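Local coordinates for RagB/SusD family nutrient uptake outer membrane protein (Bacteroides thetaiotaomicron, PDB 7KV2) that probably binds beta-glucan at the bacterial outer membrane, as a SusD-like surface glycan-binding protein that serves nutrient uptake in the gut, at residues Y243-E246 and I247-S250; Y403-S406 and E407-N411; A425-Y428 and L429-H433. One frame throughout, in Å; residues are numbered along the deposited sequence.

Interaction 1. Residues Y243-E246 and I247-S250; sequences YMEE and IISS. With NA (sodium ion), chain G.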
loop_
_atom_site.group_PDB
_atom_site.type_symbol
_atom_site.label_atom_id
_atom_site.label_comp_id
_atom_site.label_asym_id
_atom_site.label_seq_id
_atom_site.Cartn_x
_atom_site.Cartn_y
_atom_site.Cartn_z
ATOM N N TYR A 243 -6.909 20.291 3.933
ATOM C CA TYR A 243 -5.571 19.622 4.037
ATOM C C TYR A 243 -5.022 19.272 2.652
ATOM O O TYR A 243 -3.808 19.510 2.394
ATOM C CB TYR A 243 -5.645 18.412 4.962
ATOM C CG TYR A 243 -5.946 18.746 6.395
ATOM C CD1 TYR A 243 -5.703 20.008 6.934
ATOM C CD2 TYR A 243 -6.425 17.768 7.233
ATOM C CE1 TYR A 243 -5.937 20.279 8.276
ATOM C CE2 TYR A 243 -6.678 18.028 8.568
ATOM C CZ TYR A 243 -6.455 19.289 9.084
ATOM O OH TYR A 243 -6.710 19.481 10.408
ATOM N N MET A 244 -5.856 18.722 1.771
ATOM C CA MET A 244 -5.442 18.444 0.377
ATOM C C MET A 244 -5.008 19.761 -0.281
ATOM O O MET A 244 -3.948 19.816 -0.950
ATOM C CB MET A 244 -6.580 17.772 -0.400
ATOM C CG MET A 244 -7.012 16.411 0.148
ATOM S SD MET A 244 -5.654 15.180 0.330
ATOM C CE MET A 244 -5.132 15.513 2.013
ATOM N N GLU A 245 -5.761 20.845 -0.058
ATOM C CA GLU A 245 -5.445 22.153 -0.668
ATOM C C GLU A 245 -4.099 22.660 -0.147
ATOM O O GLU A 245 -3.403 23.331 -0.916
ATOM C CB GLU A 245 -6.604 23.129 -0.425
ATOM C CG GLU A 245 -7.871 22.801 -1.197
ATOM C CD GLU A 245 -7.849 23.065 -2.684
ATOM O OE1 GLU A 245 -6.748 23.250 -3.250
ATOM O OE2 GLU A 245 -8.945 23.072 -3.291
ATOM N N GLU A 246 -3.743 22.391 1.110
ATOM C CA GLU A 246 -2.444 22.841 1.679
ATOM C C GLU A 246 -1.287 22.141 0.957
ATOM O O GLU A 246 -0.310 22.804 0.627
ATOM C CB GLU A 246 -2.396 22.544 3.174
ATOM C CG GLU A 246 -3.191 23.544 3.983
ATOM C CD GLU A 246 -3.074 23.357 5.478
ATOM O OE1 GLU A 246 -2.050 22.821 5.913
ATOM O OE2 GLU A 246 -4.030 23.728 6.200
ATOM N N ILE A 247 -1.420 20.837 0.699
ATOM C CA ILE A 247 -0.406 20.059 -0.077
ATOM C C ILE A 247 -0.353 20.619 -1.493
ATOM O O ILE A 247 0.755 20.806 -2.038
ATOM C CB ILE A 247 -0.735 18.548 -0.068
ATOM C CG1 ILE A 247 -0.702 17.964 1.339
ATOM C CG2 ILE A 247 0.233 17.809 -0.999
ATOM C CD1 ILE A 247 -1.203 16.553 1.454
ATOM N N ILE A 248 -1.512 20.865 -2.108
ATOM C CA ILE A 248 -1.575 21.387 -3.494
ATOM C C ILE A 248 -0.897 22.764 -3.522
ATOM O O ILE A 248 -0.171 23.034 -4.495
ATOM C CB ILE A 248 -3.027 21.404 -4.021
ATOM C CG1 ILE A 248 -3.525 19.982 -4.329
ATOM C CG2 ILE A 248 -3.167 22.296 -5.228
ATOM C CD1 ILE A 248 -5.034 19.881 -4.453
ATOM N N SER A 249 -1.084 23.604 -2.507
ATOM C CA SER A 249 -0.454 24.948 -2.474
ATOM C C SER A 249 1.068 24.833 -2.314
ATOM O O SER A 249 1.764 25.732 -2.768
ATOM C CB SER A 249 -1.029 25.819 -1.371
ATOM O OG SER A 249 -2.406 26.053 -1.601
ATOM N N SER A 250 1.594 23.784 -1.676
ATOM C CA SER A 250 3.054 23.621 -1.521
ATOM C C SER A 250 3.720 23.544 -2.886
ATOM O O SER A 250 3.376 22.692 -3.728
ATOM C CB SER A 250 3.423 22.401 -0.705
ATOM O OG SER A 250 4.848 22.249 -0.738
HETATM NA NA NA G . 1.771 21.523 -5.167
HETATM O O HOH W 1 2.307 22.772 -6.954
#

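Interaction 2. Residues Y403-S406 and E407-N411; sequences YRYS and ETLLN. With NA (sodium ion), chain G.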
loop_
_atom_site.group_PDB
_atom_site.type_symbol
_atom_site.label_atom_id
_atom_site.label_comp_id
_atom_site.label_asym_id
_atom_site.label_seq_id
_atom_site.Cartn_x
_atom_site.Cartn_y
_atom_site.Cartn_z
ATOM N N TYR A 403 1.712 7.170 -0.563
ATOM C CA TYR A 403 0.960 8.390 -0.958
ATOM C C TYR A 403 1.730 9.155 -2.029
ATOM O O TYR A 403 2.943 9.506 -1.832
ATOM C CB TYR A 403 0.695 9.319 0.221
ATOM C CG TYR A 403 -0.124 8.666 1.284
ATOM C CD1 TYR A 403 -1.367 8.116 0.993
ATOM C CD2 TYR A 403 0.296 8.686 2.608
ATOM C CE1 TYR A 403 -2.147 7.521 1.988
ATOM C CE2 TYR A 403 -0.491 8.120 3.598
ATOM C CZ TYR A 403 -1.723 7.565 3.297
ATOM O OH TYR A 403 -2.426 6.947 4.303
ATOM N N ARG A 404 1.041 9.360 -3.152
ATOM C CA ARG A 404 1.568 10.131 -4.300
ATOM C C ARG A 404 0.663 11.343 -4.489
ATOM O O ARG A 404 -0.532 11.258 -4.194
ATOM C CB ARG A 404 1.610 9.302 -5.573
ATOM C CG ARG A 404 2.453 8.046 -5.415
ATOM C CD ARG A 404 2.817 7.362 -6.714
ATOM N NE ARG A 404 1.749 6.626 -7.401
ATOM C CZ ARG A 404 1.081 7.043 -8.480
ATOM N NH1 ARG A 404 1.292 8.249 -9.009
ATOM N NH2 ARG A 404 0.201 6.240 -9.048
ATOM N N TYR A 405 1.224 12.404 -5.036
ATOM C CA TYR A 405 0.493 13.673 -5.214
ATOM C C TYR A 405 -0.715 13.488 -6.132
ATOM O O TYR A 405 -1.659 14.221 -5.985
ATOM C CB TYR A 405 1.438 14.714 -5.782
ATOM C CG TYR A 405 0.885 16.112 -5.908
ATOM C CD1 TYR A 405 0.657 16.899 -4.801
ATOM C CD2 TYR A 405 0.715 16.686 -7.152
ATOM C CE1 TYR A 405 0.245 18.223 -4.932
ATOM C CE2 TYR A 405 0.294 17.993 -7.304
ATOM C CZ TYR A 405 0.065 18.771 -6.196
ATOM O OH TYR A 405 -0.301 20.074 -6.384
ATOM N N SER A 406 -0.708 12.567 -7.093
ATOM C CA SER A 406 -1.927 12.337 -7.914
ATOM C C SER A 406 -3.106 11.931 -7.000
ATOM O O SER A 406 -4.262 12.268 -7.310
ATOM C CB SER A 406 -1.656 11.344 -8.994
ATOM O OG SER A 406 -1.320 10.096 -8.439
ATOM N N GLU A 407 -2.833 11.278 -5.869
ATOM C CA GLU A 407 -3.878 10.929 -4.905
ATOM C C GLU A 407 -4.377 12.180 -4.190
ATOM O O GLU A 407 -5.614 12.265 -3.931
ATOM C CB GLU A 407 -3.396 9.900 -3.895
ATOM C CG GLU A 407 -4.569 9.311 -3.159
ATOM C CD GLU A 407 -4.337 8.110 -2.274
ATOM O OE1 GLU A 407 -3.167 7.687 -2.094
ATOM O OE2 GLU A 407 -5.388 7.615 -1.720
ATOM N N THR A 408 -3.470 13.103 -3.866
ATOM C CA THR A 408 -3.867 14.408 -3.306
ATOM C C THR A 408 -4.869 15.088 -4.260
ATOM O O THR A 408 -5.897 15.562 -3.805
ATOM C CB THR A 408 -2.640 15.302 -3.105
ATOM O OG1 THR A 408 -1.636 14.615 -2.368
ATOM C CG2 THR A 408 -3.007 16.567 -2.370
ATOM N N LEU A 409 -4.522 15.199 -5.539
ATOM C CA LEU A 409 -5.348 15.895 -6.557
ATOM C C LEU A 409 -6.709 15.194 -6.709
ATOM O O LEU A 409 -7.757 15.894 -6.742
ATOM C CB LEU A 409 -4.592 15.947 -7.886
ATOM C CG LEU A 409 -3.375 16.876 -7.984
ATOM C CD1 LEU A 409 -2.604 16.595 -9.256
ATOM C CD2 LEU A 409 -3.750 18.348 -7.940
ATOM N N LEU A 410 -6.725 13.868 -6.801
ATOM C CA LEU A 410 -7.985 13.115 -6.977
ATOM C C LEU A 410 -8.817 13.207 -5.693
ATOM O O LEU A 410 -10.065 13.315 -5.809
ATOM C CB LEU A 410 -7.644 11.690 -7.401
ATOM C CG LEU A 410 -7.043 11.609 -8.805
ATOM C CD1 LEU A 410 -6.642 10.186 -9.198
ATOM C CD2 LEU A 410 -7.994 12.154 -9.852
ATOM N N ASN A 411 -8.192 13.119 -4.520
ATOM C CA ASN A 411 -8.899 13.286 -3.211
ATOM C C ASN A 411 -9.618 14.657 -3.192
ATOM O O ASN A 411 -10.828 14.704 -2.860
ATOM C CB ASN A 411 -7.939 13.236 -2.021
ATOM C CG ASN A 411 -7.473 11.857 -1.593
ATOM O OD1 ASN A 411 -7.923 10.838 -2.112
ATOM N ND2 ASN A 411 -6.582 11.825 -0.615
HETATM NA NA NA G . 1.771 21.523 -5.167
HETATM O O HOH W 2 -1.097 7.556 -3.730
HETATM O O HOH W 1 2.307 22.772 -6.954
#

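Interaction 3. Residues A425-Y428 and L429-H433; sequences AKKY and LNLVH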
loop_
_atom_site.group_PDB
_atom_site.type_symbol
_atom_site.label_atom_id
_atom_site.label_comp_id
_atom_site.label_asym_id
_atom_site.label_seq_id
_atom_site.Cartn_x
_atom_site.Cartn_y
_atom_site.Cartn_z
ATOM N N ALA A 425 -12.165 21.246 -9.146
ATOM C CA ALA A 425 -12.178 19.768 -9.259
ATOM C C ALA A 425 -11.812 19.379 -10.682
ATOM O O ALA A 425 -11.126 18.344 -10.860
ATOM C CB ALA A 425 -13.506 19.191 -8.897
ATOM N N LYS A 426 -12.295 20.132 -11.675
ATOM C CA LYS A 426 -12.030 19.777 -13.075
ATOM C C LYS A 426 -10.529 19.911 -13.337
ATOM O O LYS A 426 -9.952 19.015 -14.006
ATOM C CB LYS A 426 -12.848 20.622 -14.041
ATOM C CG LYS A 426 -12.639 20.192 -15.482
ATOM C CD LYS A 426 -13.667 20.720 -16.437
ATOM C CE LYS A 426 -13.329 20.345 -17.863
ATOM N NZ LYS A 426 -14.428 20.736 -18.768
ATOM N N LYS A 427 -9.910 20.988 -12.857
ATOM C CA LYS A 427 -8.464 21.200 -13.102
ATOM C C LYS A 427 -7.680 20.050 -12.440
ATOM O O LYS A 427 -6.829 19.481 -13.094
ATOM C CB LYS A 427 -7.982 22.530 -12.534
ATOM C CG LYS A 427 -6.485 22.768 -12.648
ATOM C CD LYS A 427 -6.140 24.209 -12.385
ATOM C CE LYS A 427 -4.827 24.396 -11.668
ATOM N NZ LYS A 427 -4.552 25.836 -11.411
ATOM N N TYR A 428 -8.021 19.726 -11.210
ATOM C CA TYR A 428 -7.289 18.734 -10.401
ATOM C C TYR A 428 -7.370 17.377 -11.091
ATOM O O TYR A 428 -6.320 16.772 -11.251
ATOM C CB TYR A 428 -7.822 18.710 -8.984
ATOM C CG TYR A 428 -7.502 19.957 -8.205
ATOM C CD1 TYR A 428 -6.500 20.825 -8.591
ATOM C CD2 TYR A 428 -8.168 20.227 -7.035
ATOM C CE1 TYR A 428 -6.201 21.960 -7.842
ATOM C CE2 TYR A 428 -7.890 21.361 -6.291
ATOM C CZ TYR A 428 -6.892 22.219 -6.684
ATOM O OH TYR A 428 -6.615 23.303 -5.902
ATOM N N LEU A 429 -8.577 16.940 -11.473
ATOM C CA LEU A 429 -8.812 15.676 -12.210
ATOM C C LEU A 429 -7.993 15.637 -13.500
ATOM O O LEU A 429 -7.313 14.627 -13.767
ATOM C CB LEU A 429 -10.310 15.529 -12.489
ATOM C CG LEU A 429 -10.673 14.333 -13.351
ATOM C CD1 LEU A 429 -10.128 13.026 -12.722
ATOM C CD2 LEU A 429 -12.177 14.265 -13.516
ATOM N N ASN A 430 -7.996 16.716 -14.271
ATOM C CA ASN A 430 -7.381 16.700 -15.608
ATOM C C ASN A 430 -5.877 16.865 -15.485
ATOM O O ASN A 430 -5.205 16.468 -16.434
ATOM C CB ASN A 430 -8.099 17.650 -16.569
ATOM C CG ASN A 430 -9.423 17.039 -16.972
ATOM O OD1 ASN A 430 -9.464 16.105 -17.783
ATOM N ND2 ASN A 430 -10.487 17.498 -16.350
ATOM N N LEU A 431 -5.338 17.367 -14.366
ATOM C CA LEU A 431 -3.847 17.411 -14.216
ATOM C C LEU A 431 -3.327 15.964 -14.233
ATOM O O LEU A 431 -2.357 15.662 -14.960
ATOM C CB LEU A 431 -3.471 18.120 -12.922
ATOM C CG LEU A 431 -3.501 19.651 -12.960
ATOM C CD1 LEU A 431 -3.228 20.195 -11.577
ATOM C CD2 LEU A 431 -2.494 20.183 -13.953
ATOM N N VAL A 432 -4.037 15.095 -13.546
ATOM C CA VAL A 432 -3.740 13.639 -13.500
ATOM C C VAL A 432 -4.018 12.978 -14.861
ATOM O O VAL A 432 -3.137 12.209 -15.374
ATOM C CB VAL A 432 -4.502 12.937 -12.360
ATOM C CG1 VAL A 432 -4.261 11.440 -12.403
ATOM C CG2 VAL A 432 -4.104 13.508 -11.012
ATOM N N HIS A 433 -5.206 13.191 -15.440
ATOM C CA HIS A 433 -5.628 12.598 -16.732
ATOM C C HIS A 433 -4.615 12.967 -17.820
ATOM O O HIS A 433 -4.164 12.081 -18.610
ATOM C CB HIS A 433 -7.072 13.095 -17.013
ATOM C CG HIS A 433 -7.807 12.368 -18.081
ATOM N ND1 HIS A 433 -8.463 11.182 -17.835
ATOM C CD2 HIS A 433 -8.046 12.695 -19.380
ATOM C CE1 HIS A 433 -9.072 10.784 -18.940
ATOM N NE2 HIS A 433 -8.816 11.687 -19.924
#

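Interaction 1. Residues Y243-E246 and I247-S250
Ile248 and Met244 meet one turn apart on helix 237-249, joined by the backbone bond from Ile248 N to Met244 O, 2.9 Å long. From CB outward the isoleucine stays against that same carbonyl. Ile248 CB rests 3.6 Å from Met244 O, and Ile248 CG1, anti to the carbonyl carbon and beside the backbone N (chi1 -73°), points back toward the preceding turn and lies 3.4 Å from Met244 O. The tip, Ile248 CD1, comes within 4.0 Å of Glu245 OE1. That oxygen's polar partner is Tyr428 OH; with the methyl it makes a van der Waals contact. Met244 and Ile247 run side by side in the same direction, Met244 CE 4.1 Å from Ile247 CD1; flexible and branched apolar chains suit this buried flank, which helices 217-231 and 405-417 cover. The last turn holds by Ser250 N bonding to Glu246 O at 3.1 Å, after which Ser250 leaves helical geometry. Near this end two carbonyls bind the sodium ion, Ile248 O and Ser250 O, each at 2.5 Å. Tyr253 O, Tyr405 OH and a water complete the ligands, making this a helix C-terminus whose main-chain oxygens build a sodium site.

Interaction 2. Residues Y403-S406 and E407-N411
Tyr405 lies across Leu409 and Thr408, which both approach obliquely from the same side of the ring plane, Leu409 CD1 3.8 Å from Tyr405 CE2 and Thr408 CB 4.0 Å from Tyr405 CD1. With CG anti to the backbone N (chi1 -175°), the ring extends over the first turn of the helix, and its hydroxyl meets the sodium ion, Tyr405 OH standing 2.8 Å from the metal. Tyrosine suits the place because its ring can pack against aliphatic groups while its end supplies a ligand; Ile248, Ser250 and Tyr253 add their carbonyl oxygens. Thr408 sets its CG2 methyl against Ile247 of helix 237-249, and its buried OG1 has no polar partner in the model.

At the strand-to-helix junction, Glu407 N bonds to Arg404 O at 2.8 Å, approaching from above the carbonyl plane, 46° out of it. A second tie runs through water: the water accepts from Arg404 N and donates to Glu407 OE1, 2.6 Å from the water oxygen. The extended Glu407 chain also brings its carboxylate to the edge of the Tyr403 ring, near its plane, with Glu407 OE1 3.6 Å from Tyr403 CD1 and the carboxylate and ring planes 53° apart. Lys462 and Arg453 form salt bridges to this carboxylate, which would probably favour its charged form in so buried a place. Arg404 is likewise paired, with Glu272, Glu456 and Glu460. The whole is a buried strand-to-helix junction, where strand 400-404 leads into helix 405-417 and Tyr405, at the junction, serves the sodium site.

Interaction 3. Residues A425-Y428 and L429-H433
Lys426 O is gripped twice by Asn430: its side-chain ND2 donates at 2.8 Å and its backbone N at 3.0 Å, the two reaching the carbonyl from opposite faces of its plane. Asn430 can do this because CG is anti to its carbonyl carbon (chi1 -74°), which folds the amide back along the helix toward the preceding turn. The ND2 bond is moderately bent, with an N-H...O angle of 153°, and the oxygen lies 15° out of the amide plane. ND2 also donates to Ile442 O, so an asparagine amide, buried here, joins the helix to the loop that follows it. The aliphatic part of Lys426 passes obliquely by this amide, Lys426 CG 3.6 Å from Asn430 ND2, and its extended chain carries NZ onward to a salt bridge with Glu443.

The neighbouring turns are held by ordinary backbone bonds, Leu429 N to Ala425 O at 3.0 Å and Leu431 N to Lys427 O at 2.9 Å. Leu431 also lays its CG 3.3 Å from Lys427 O, and Leu431 CD1 comes to the edge of the Tyr428 ring, a loose contact of 4.5 Å with Tyr428 CD1. Tyr428 suits its partly exposed position by placing a ring against Leu409 and Ala412, with Glu245 as its hydroxyl's partner. Leu429 and Val432, branched and apolar, suit the buried flank, Leu429 against Leu410 and Ile449 and Val432 against Ser406 and the side chain of Glu452. Helix 425-435 thus packs against both helix 405-417, through Leu410 and Ser406, and helix 446-456, through Ile449 and Glu452.

In the fold
Helix 405-417 connects the three contacts, touching both helix 237-249 and helix 425-435. Interaction 2 is wholly buried, and its carboxylate and guanidinium groups are paired with opposite charges; interactions 1 and 3 lie farther from the chain's centre and are partly exposed. Interactions 1 and 2 share the sodium ion and one water, but contribute differently: a helix end offers main-chain carbonyls, the strand-to-helix junction a phenol oxygen. Interaction 3 binds no metal and instead doubles a backbone bond with a side-chain amide. It meets interaction 2 through apolar contacts such as Leu410 CD2 to Leu429 CD1, 3.7 Å, and interaction 1 through the Glu245-Tyr428 pair.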